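Local coordinates for protein periplasmic sensor hybrid histidine kinase (Anaeromyxobacter dehalogenans, PDB 4K0D) that probably senses an unidentified periplasmic signal through this helical-bundle domain and passes it to the histidine kinase and phosphorelay modules of the full-length protein, at residues Y40-M49 with A95-G103. Sequence-based numbering, arbitrary orientation.
Sequences YALTPEPARM and ALGTAVATG
The ring of Tyr40 lies between its two neighbours Val100 and Met49, one on each face. Val100 CG1 sits over one face, 3.9 Å from the ring centroid and 23° off the normal, a CH-pi contact displaced toward the rim; Met49 CA lies above the opposite face, also offset toward the rim. At the ring edge, close to the plane, comes the backbone of Gly97, whose O is 3.6 Å from Tyr40 CE2. Tyr40 carries its CG anti to the backbone N (chi1 -176°), which sends the ring across to the other helix and sets its OH 3.5 Å from Ala101 CB.

Val100 is the centre of the contact and buries the most surface in it, a worked example of one branched side chain filling the space between a hairpin turn and a neighbouring helix, each methyl with its own partners. CG1 is shared between the tyrosine ring and the pyrrolidine of Pro44, with Pro44 CG at 3.7 Å, whereas CG2 packs on Ala41 CA and CB, nearest the CA at 3.8 Å. The selenomethionine at Met49 contributes a side chain bent at chi2 and chi3, bringing CE to 3.8 Å from Gly97 O and 3.9 Å from Ala101 CB; the lack of a side chain on Gly97 leaves room for this methyl. No hydrogen bond joins the segments, and the contact rests on apolar packing centred on Val100.

Within residues 40-49 the chain leaves helix 16-42, turns through Pro44 and starts helix 46-68 with Glu45 at the N-cap; helix 73-102 finishes alongside in a Schellman motif at Gly103. The contact thus ties the turn of a helical hairpin to the last turns of the next long helix, at one end of the sensor bundle, and helix 106-114 packs through Ile109 on Leu96, Ala99 and Val100.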
loop_
_atom_site.group_PDB
_atom_site.type_symbol
_atom_site.label_atom_id
_atom_site.label_comp_id
_atom_site.label_asym_id
_atom_site.label_seq_id
_atom_site.Cartn_x
_atom_site.Cartn_y
_atom_site.Cartn_z
ATOM N N TYR B 40 -26.293 -7.256 4.535
ATOM C CA TYR B 40 -27.138 -8.428 4.454
ATOM C C TYR B 40 -28.079 -8.553 5.649
ATOM O O TYR B 40 -29.265 -8.810 5.480
ATOM C CB TYR B 40 -26.284 -9.677 4.367
ATOM C CG TYR B 40 -27.072 -10.945 4.187
ATOM C CD1 TYR B 40 -28.095 -11.040 3.261
ATOM C CD2 TYR B 40 -26.759 -12.057 4.910
ATOM C CE1 TYR B 40 -28.834 -12.234 3.105
ATOM C CE2 TYR B 40 -27.447 -13.235 4.757
ATOM C CZ TYR B 40 -28.479 -13.322 3.851
ATOM O OH TYR B 40 -29.115 -14.517 3.725
ATOM N N ALA B 41 -27.541 -8.404 6.849
ATOM C CA ALA B 41 -28.332 -8.562 8.045
ATOM C C ALA B 41 -29.382 -7.456 8.114
ATOM O O ALA B 41 -30.501 -7.719 8.469
ATOM C CB ALA B 41 -27.433 -8.532 9.243
ATOM N N LEU B 42 -29.043 -6.236 7.705
ATOM C CA LEU B 42 -30.017 -5.163 7.702
ATOM C C LEU B 42 -31.124 -5.396 6.703
ATOM O O LEU B 42 -32.285 -5.069 6.965
ATOM C CB LEU B 42 -29.398 -3.824 7.367
ATOM C CG LEU B 42 -28.512 -3.365 8.509
ATOM C CD1 LEU B 42 -27.789 -2.065 8.149
ATOM C CD2 LEU B 42 -29.361 -3.235 9.777
ATOM N N THR B 43 -30.771 -5.924 5.542
ATOM C CA THR B 43 -31.721 -5.989 4.442
ATOM C C THR B 43 -31.518 -7.280 3.687
ATOM O O THR B 43 -30.855 -7.305 2.648
ATOM C CB THR B 43 -31.548 -4.787 3.501
ATOM O OG1 THR B 43 -31.706 -3.569 4.239
ATOM C CG2 THR B 43 -32.608 -4.815 2.443
ATOM N N PRO B 44 -32.075 -8.363 4.217
ATOM C CA PRO B 44 -31.835 -9.696 3.658
ATOM C C PRO B 44 -32.392 -9.790 2.250
ATOM O O PRO B 44 -33.589 -9.685 2.010
ATOM C CB PRO B 44 -32.555 -10.621 4.649
ATOM C CG PRO B 44 -32.575 -9.804 5.961
ATOM C CD PRO B 44 -32.815 -8.414 5.486
ATOM N N GLU B 45 -31.511 -9.931 1.287
ATOM C CA GLU B 45 -31.938 -10.079 -0.065
ATOM C C GLU B 45 -30.828 -10.786 -0.853
ATOM O O GLU B 45 -29.677 -10.804 -0.407
ATOM C CB GLU B 45 -32.331 -8.730 -0.656
ATOM C CG GLU B 45 -31.304 -7.657 -0.660
ATOM C CD GLU B 45 -31.865 -6.348 -1.257
ATOM O OE1 GLU B 45 -33.095 -6.116 -1.103
ATOM O OE2 GLU B 45 -31.092 -5.572 -1.888
ATOM N N PRO B 46 -31.191 -11.390 -1.994
ATOM C CA PRO B 46 -30.375 -12.367 -2.699
ATOM C C PRO B 46 -29.033 -11.796 -3.087
ATOM O O PRO B 46 -28.039 -12.461 -2.874
ATOM C CB PRO B 46 -31.192 -12.662 -3.939
ATOM C CG PRO B 46 -32.607 -12.413 -3.523
ATOM C CD PRO B 46 -32.520 -11.250 -2.619
ATOM N N ALA B 47 -29.016 -10.601 -3.662
ATOM C CA ALA B 47 -27.756 -10.035 -4.119
ATOM C C ALA B 47 -26.868 -9.695 -2.954
ATOM O O ALA B 47 -25.644 -9.603 -3.113
ATOM C CB ALA B 47 -27.979 -8.804 -4.937
ATOM N N ARG B 48 -27.449 -9.486 -1.784
ATOM C CA ARG B 48 -26.641 -9.157 -0.617
ATOM C C ARG B 48 -26.050 -10.401 0.038
ATOM O O ARG B 48 -24.909 -10.329 0.541
ATOM C CB ARG B 48 -27.373 -8.277 0.379
ATOM C CG ARG B 48 -27.646 -6.862 -0.127
ATOM C CD ARG B 48 -28.428 -6.076 0.932
ATOM N NE ARG B 48 -28.830 -4.746 0.486
HETATM N N MSE B 49 -26.767 -11.532 0.002
HETATM C CA MSE B 49 -26.170 -12.804 0.387
HETATM C C MSE B 49 -25.011 -13.093 -0.595
HETATM O O MSE B 49 -23.926 -13.483 -0.176
HETATM C CB MSE B 49 -27.171 -13.962 0.358
HETATM C CG MSE B 49 -26.578 -15.322 0.763
HETATM SE SE MSE B 49 -25.397 -15.194 2.463
HETATM C CE MSE B 49 -26.171 -16.607 3.526
ATOM N N ALA B 95 -21.532 -17.607 10.131
ATOM C CA ALA B 95 -22.565 -17.913 11.110
ATOM C C ALA B 95 -23.577 -16.779 11.164
ATOM O O ALA B 95 -24.767 -17.013 11.372
ATOM C CB ALA B 95 -21.932 -18.110 12.490
ATOM N N LEU B 96 -23.122 -15.541 11.003
ATOM C CA LEU B 96 -24.085 -14.452 10.908
ATOM C C LEU B 96 -24.938 -14.646 9.637
ATOM O O LEU B 96 -26.173 -14.567 9.661
ATOM C CB LEU B 96 -23.362 -13.112 10.901
ATOM C CG LEU B 96 -24.333 -12.037 10.458
ATOM C CD1 LEU B 96 -25.511 -12.083 11.352
ATOM C CD2 LEU B 96 -23.776 -10.663 10.502
ATOM N N GLY B 97 -24.277 -14.956 8.520
ATOM C CA GLY B 97 -24.993 -15.101 7.270
ATOM C C GLY B 97 -26.044 -16.187 7.396
ATOM O O GLY B 97 -27.201 -16.010 7.090
ATOM N N THR B 98 -25.599 -17.330 7.867
ATOM C CA THR B 98 -26.388 -18.522 7.893
ATOM C C THR B 98 -27.587 -18.252 8.817
ATOM O O THR B 98 -28.707 -18.717 8.597
ATOM C CB THR B 98 -25.491 -19.681 8.368
ATOM O OG1 THR B 98 -25.923 -20.902 7.787
ATOM C CG2 THR B 98 -25.524 -19.822 9.868
ATOM N N ALA B 99 -27.366 -17.430 9.823
ATOM C CA ALA B 99 -28.445 -17.105 10.744
ATOM C C ALA B 99 -29.516 -16.255 10.055
ATOM O O ALA B 99 -30.707 -16.510 10.189
ATOM C CB ALA B 99 -27.905 -16.404 11.947
ATOM N N VAL B 100 -29.087 -15.237 9.328
ATOM C CA VAL B 100 -29.998 -14.431 8.569
ATOM C C VAL B 100 -30.676 -15.349 7.585
ATOM O O VAL B 100 -31.876 -15.340 7.461
ATOM C CB VAL B 100 -29.296 -13.259 7.876
ATOM C CG1 VAL B 100 -30.258 -12.538 6.937
ATOM C CG2 VAL B 100 -28.728 -12.270 8.936
ATOM N N ALA B 101 -29.946 -16.206 6.913
ATOM C CA ALA B 101 -30.588 -16.996 5.868
ATOM C C ALA B 101 -31.658 -17.969 6.399
ATOM O O ALA B 101 -32.705 -18.093 5.807
ATOM C CB ALA B 101 -29.551 -17.774 5.035
ATOM N N THR B 102 -31.356 -18.690 7.472
ATOM C CA THR B 102 -32.212 -19.762 7.952
ATOM C C THR B 102 -33.357 -19.196 8.731
ATOM O O THR B 102 -34.184 -19.953 9.235
ATOM C CB THR B 102 -31.506 -20.667 8.921
ATOM O OG1 THR B 102 -31.048 -19.876 10.025
ATOM C CG2 THR B 102 -30.300 -21.354 8.278
ATOM N N GLY B 103 -33.419 -17.878 8.868
ATOM C CA GLY B 103 -34.644 -17.284 9.383
ATOM C C GLY B 103 -34.577 -16.985 10.849
ATOM O O GLY B 103 -35.569 -17.072 11.579
#